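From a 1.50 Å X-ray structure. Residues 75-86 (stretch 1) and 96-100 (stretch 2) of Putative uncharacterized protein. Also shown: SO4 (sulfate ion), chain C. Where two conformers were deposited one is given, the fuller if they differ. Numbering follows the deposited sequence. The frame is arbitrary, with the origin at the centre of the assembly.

Stretch 1 (75-86) KDTLEDIKRFQK
Stretch 2 96-100: KVVKA

A helix packed against a β-strand can combine apolar contacts along its length with a polar link near its start, and this small assembly is a compact example. Residues 78-86 are helical, with phi/psi near -60/-45 and i to i+4 backbone bonds running from Ile81 N to Thr77 O (3.0 Å) through Lys86 N to Lys82 O (3.1 Å). Residues 96-100 form an extended strand, phi from -136° to -77° and psi from 124° to 160°. The two axes run nearly antiparallel, at 159°, and approach to 8.0 Å. Register is set by Gln85 and Val97, whose CA atoms lie 6.1 Å apart; together the stretches bury 366 Å².

The apolar patch centres on Val97 (chi1 t), whose CA-to-CB bond points toward the helix. Ile81 (chi1 p, chi2 t) packs its CB 3.7 Å from Val97 CG1, while its CD1 reaches the strand backbone, 3.7 Å from both Val97 O and Lys99 N. Phe84 (chi1 t, chi2 -86°) places CD1 4.0 Å from Val97 CG1, which meets the ring obliquely. Gln85 (t, t) contributes its aliphatic root, with CB 3.8 Å from Val97 CG2. The strand alternates: Val97 and Lys99 point toward the helix, whereas Lys96 and Val98, both chi1 m, point away.

The polar fastening belongs to Lys99 (p, t, m, t). Its methylene chain passes Leu78 (m, t), CD 4.1 Å from Leu78 CD2, and delivers NZ to Asp76 O in a 2.9 Å hydrogen bond. Asp76, at phi/psi -70/133, offers this carbonyl just before the helix. Lys99 NZ also donates to sulfate O1 at 2.7 Å. The sulfate, probably from the crystallisation liquor, also accepts from Leu78 N through O4 at 3.3 Å, with a weak bond from Leu78 N to O1 at 3.3 Å. One anion thus links the strand lysine to the first helical turn.

Within stretch 1, Thr77 (phi/psi -107/176, chi1 p) is the N-cap: its OG1 accepts a weak capping bond from Asp80 N at 3.4 Å. Reciprocally, Thr77 N donates to Asp80 OD2 at 2.9 Å, nearly linear at 170°. Asp80 (chi1 m) also forms a salt bridge through OD1 with Arg83 NH1, 2.9 Å away (Arg83 t, t, p, chi4 -118°). Two residues after Asp80, Lys82 (t, p, t, t) extends its NZ to Gln85 OE1, 2.7 Å away and one turn ahead.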

# COMPACT_ATOMS: atom_id res chain seq x y z
N LYS A 75 -2.69 -10.88 -13.31
CA LYS A 75 -1.88 -11.93 -13.91
C LYS A 75 -0.61 -12.20 -13.08
O LYS A 75 0.07 -13.21 -13.29
CB LYS A 75 -1.52 -11.58 -15.36
CG LYS A 75 -2.75 -11.48 -16.28
CD LYS A 75 -2.40 -11.53 -17.77
CE LYS A 75 -1.80 -12.88 -18.19
NZ LYS A 75 -2.81 -13.98 -18.16
N ASP A 76 -0.31 -11.32 -12.12
CA ASP A 76 0.89 -11.48 -11.31
C ASP A 76 0.73 -12.68 -10.36
O ASP A 76 -0.32 -12.86 -9.73
CB ASP A 76 1.19 -10.20 -10.51
CG ASP A 76 2.02 -9.18 -11.30
OD1 ASP A 76 2.49 -9.49 -12.41
OD2 ASP A 76 2.21 -8.06 -10.79
N THR A 77 1.77 -13.51 -10.32
CA THR A 77 1.82 -14.70 -9.47
C THR A 77 2.77 -14.47 -8.29
O THR A 77 3.45 -13.42 -8.19
CB THR A 77 2.36 -15.89 -10.26
OG1 THR A 77 3.70 -15.59 -10.66
CG2 THR A 77 1.49 -16.17 -11.49
N LEU A 78 2.83 -15.47 -7.41
CA LEU A 78 3.77 -15.46 -6.28
C LEU A 78 5.22 -15.31 -6.76
O LEU A 78 5.99 -14.58 -6.16
CB LEU A 78 3.59 -16.71 -5.42
CG LEU A 78 2.24 -16.77 -4.70
CD1 LEU A 78 2.12 -18.09 -3.94
CD2 LEU A 78 2.06 -15.61 -3.75
N GLU A 79 5.56 -15.98 -7.86
CA GLU A 79 6.87 -15.82 -8.49
C GLU A 79 7.16 -14.34 -8.82
O GLU A 79 8.24 -13.83 -8.52
CB GLU A 79 6.91 -16.69 -9.75
CG GLU A 79 8.16 -16.58 -10.60
CD GLU A 79 8.09 -17.49 -11.83
OE1 GLU A 79 7.32 -17.18 -12.77
OE2 GLU A 79 8.81 -18.51 -11.85
N ASP A 80 6.17 -13.69 -9.42
CA ASP A 80 6.29 -12.27 -9.79
C ASP A 80 6.52 -11.35 -8.59
O ASP A 80 7.38 -10.46 -8.65
CB ASP A 80 5.07 -11.79 -10.56
CG ASP A 80 4.94 -12.45 -11.91
OD1 ASP A 80 5.93 -12.49 -12.67
OD2 ASP A 80 3.84 -12.93 -12.23
N ILE A 81 5.74 -11.55 -7.52
CA ILE A 81 5.90 -10.66 -6.36
C ILE A 81 7.18 -10.93 -5.57
O ILE A 81 7.75 -10.01 -4.99
CB ILE A 81 4.65 -10.59 -5.45
CG1 ILE A 81 4.21 -11.98 -4.96
CG2 ILE A 81 3.52 -9.83 -6.16
CD1 ILE A 81 3.18 -11.89 -3.83
N LYS A 82 7.62 -12.19 -5.55
CA LYS A 82 8.90 -12.55 -4.96
C LYS A 82 10.05 -11.86 -5.70
O LYS A 82 10.98 -11.33 -5.08
CB LYS A 82 9.09 -14.07 -4.96
CG LYS A 82 10.33 -14.55 -4.22
CD LYS A 82 10.32 -14.02 -2.80
CE LYS A 82 11.62 -14.31 -2.08
NZ LYS A 82 11.72 -13.51 -0.83
N ARG A 83 9.99 -11.89 -7.03
CA ARG A 83 10.97 -11.17 -7.86
C ARG A 83 10.99 -9.66 -7.53
O ARG A 83 12.06 -9.06 -7.33
CB ARG A 83 10.68 -11.40 -9.34
CG ARG A 83 11.80 -10.99 -10.31
CD ARG A 83 11.35 -11.07 -11.79
NE ARG A 83 10.27 -10.11 -12.04
CZ ARG A 83 9.03 -10.43 -12.43
NH1 ARG A 83 8.69 -11.70 -12.64
NH2 ARG A 83 8.13 -9.48 -12.59
N PHE A 84 9.80 -9.06 -7.40
CA PHE A 84 9.69 -7.64 -7.04
C PHE A 84 10.30 -7.35 -5.67
O PHE A 84 11.05 -6.39 -5.52
CB PHE A 84 8.21 -7.20 -7.10
CG PHE A 84 8.01 -5.71 -6.96
CD1 PHE A 84 7.90 -5.13 -5.68
CD2 PHE A 84 7.90 -4.90 -8.08
CE1 PHE A 84 7.72 -3.75 -5.55
CE2 PHE A 84 7.69 -3.52 -7.94
CZ PHE A 84 7.61 -2.96 -6.68
N GLN A 85 10.00 -8.20 -4.68
CA GLN A 85 10.52 -8.02 -3.32
C GLN A 85 12.04 -7.99 -3.30
O GLN A 85 12.65 -7.11 -2.69
CB GLN A 85 10.01 -9.14 -2.41
CG GLN A 85 10.52 -9.02 -0.97
CD GLN A 85 10.61 -10.33 -0.25
OE1 GLN A 85 10.08 -11.34 -0.72
NE2 GLN A 85 11.30 -10.35 0.89
N LYS A 86 12.64 -8.96 -3.99
CA LYS A 86 14.09 -9.08 -4.03
C LYS A 86 14.70 -7.91 -4.79
O LYS A 86 15.74 -7.39 -4.40
CB LYS A 86 14.50 -10.40 -4.68
CG LYS A 86 14.32 -11.61 -3.78
CD LYS A 86 15.08 -12.82 -4.34
CE LYS A 86 15.05 -14.00 -3.39
NZ LYS A 86 16.19 -14.92 -3.65
N LYS A 96 5.69 -5.77 3.35
CA LYS A 96 5.34 -6.96 2.59
C LYS A 96 5.11 -6.60 1.14
O LYS A 96 4.80 -5.45 0.83
CB LYS A 96 4.06 -7.59 3.14
CG LYS A 96 4.14 -7.98 4.61
CD LYS A 96 2.88 -8.70 5.02
CE LYS A 96 2.67 -8.66 6.52
NZ LYS A 96 3.79 -9.39 7.20
N VAL A 97 5.33 -7.58 0.25
CA VAL A 97 4.88 -7.49 -1.14
C VAL A 97 3.83 -8.59 -1.30
O VAL A 97 4.11 -9.77 -1.00
CB VAL A 97 6.03 -7.67 -2.13
CG1 VAL A 97 5.51 -7.49 -3.55
CG2 VAL A 97 7.18 -6.68 -1.86
N VAL A 98 2.63 -8.21 -1.74
CA VAL A 98 1.49 -9.13 -1.73
C VAL A 98 0.72 -9.04 -3.03
O VAL A 98 0.83 -8.04 -3.76
CB VAL A 98 0.51 -8.87 -0.55
CG1 VAL A 98 1.29 -8.77 0.76
CG2 VAL A 98 -0.31 -7.60 -0.76
N LYS A 99 -0.06 -10.09 -3.28
CA LYS A 99 -1.09 -10.07 -4.33
C LYS A 99 -2.42 -10.42 -3.68
O LYS A 99 -2.46 -11.02 -2.61
CB LYS A 99 -0.77 -11.08 -5.45
CG LYS A 99 -0.67 -12.53 -4.95
CD LYS A 99 -0.58 -13.51 -6.12
CE LYS A 99 -1.96 -13.71 -6.76
NZ LYS A 99 -1.87 -14.61 -7.94
N ALA A 100 -3.52 -10.06 -4.35
CA ALA A 100 -4.85 -10.45 -3.90
C ALA A 100 -5.07 -11.92 -4.29
O ALA A 100 -4.65 -12.36 -5.36
CB ALA A 100 -5.89 -9.55 -4.59
S SO4 C . -0.06 -18.08 -7.72
O1 SO4 C . -0.27 -16.67 -7.42
O2 SO4 C . -0.68 -18.90 -6.69
O3 SO4 C . -0.63 -18.39 -9.03
O4 SO4 C . 1.37 -18.37 -7.73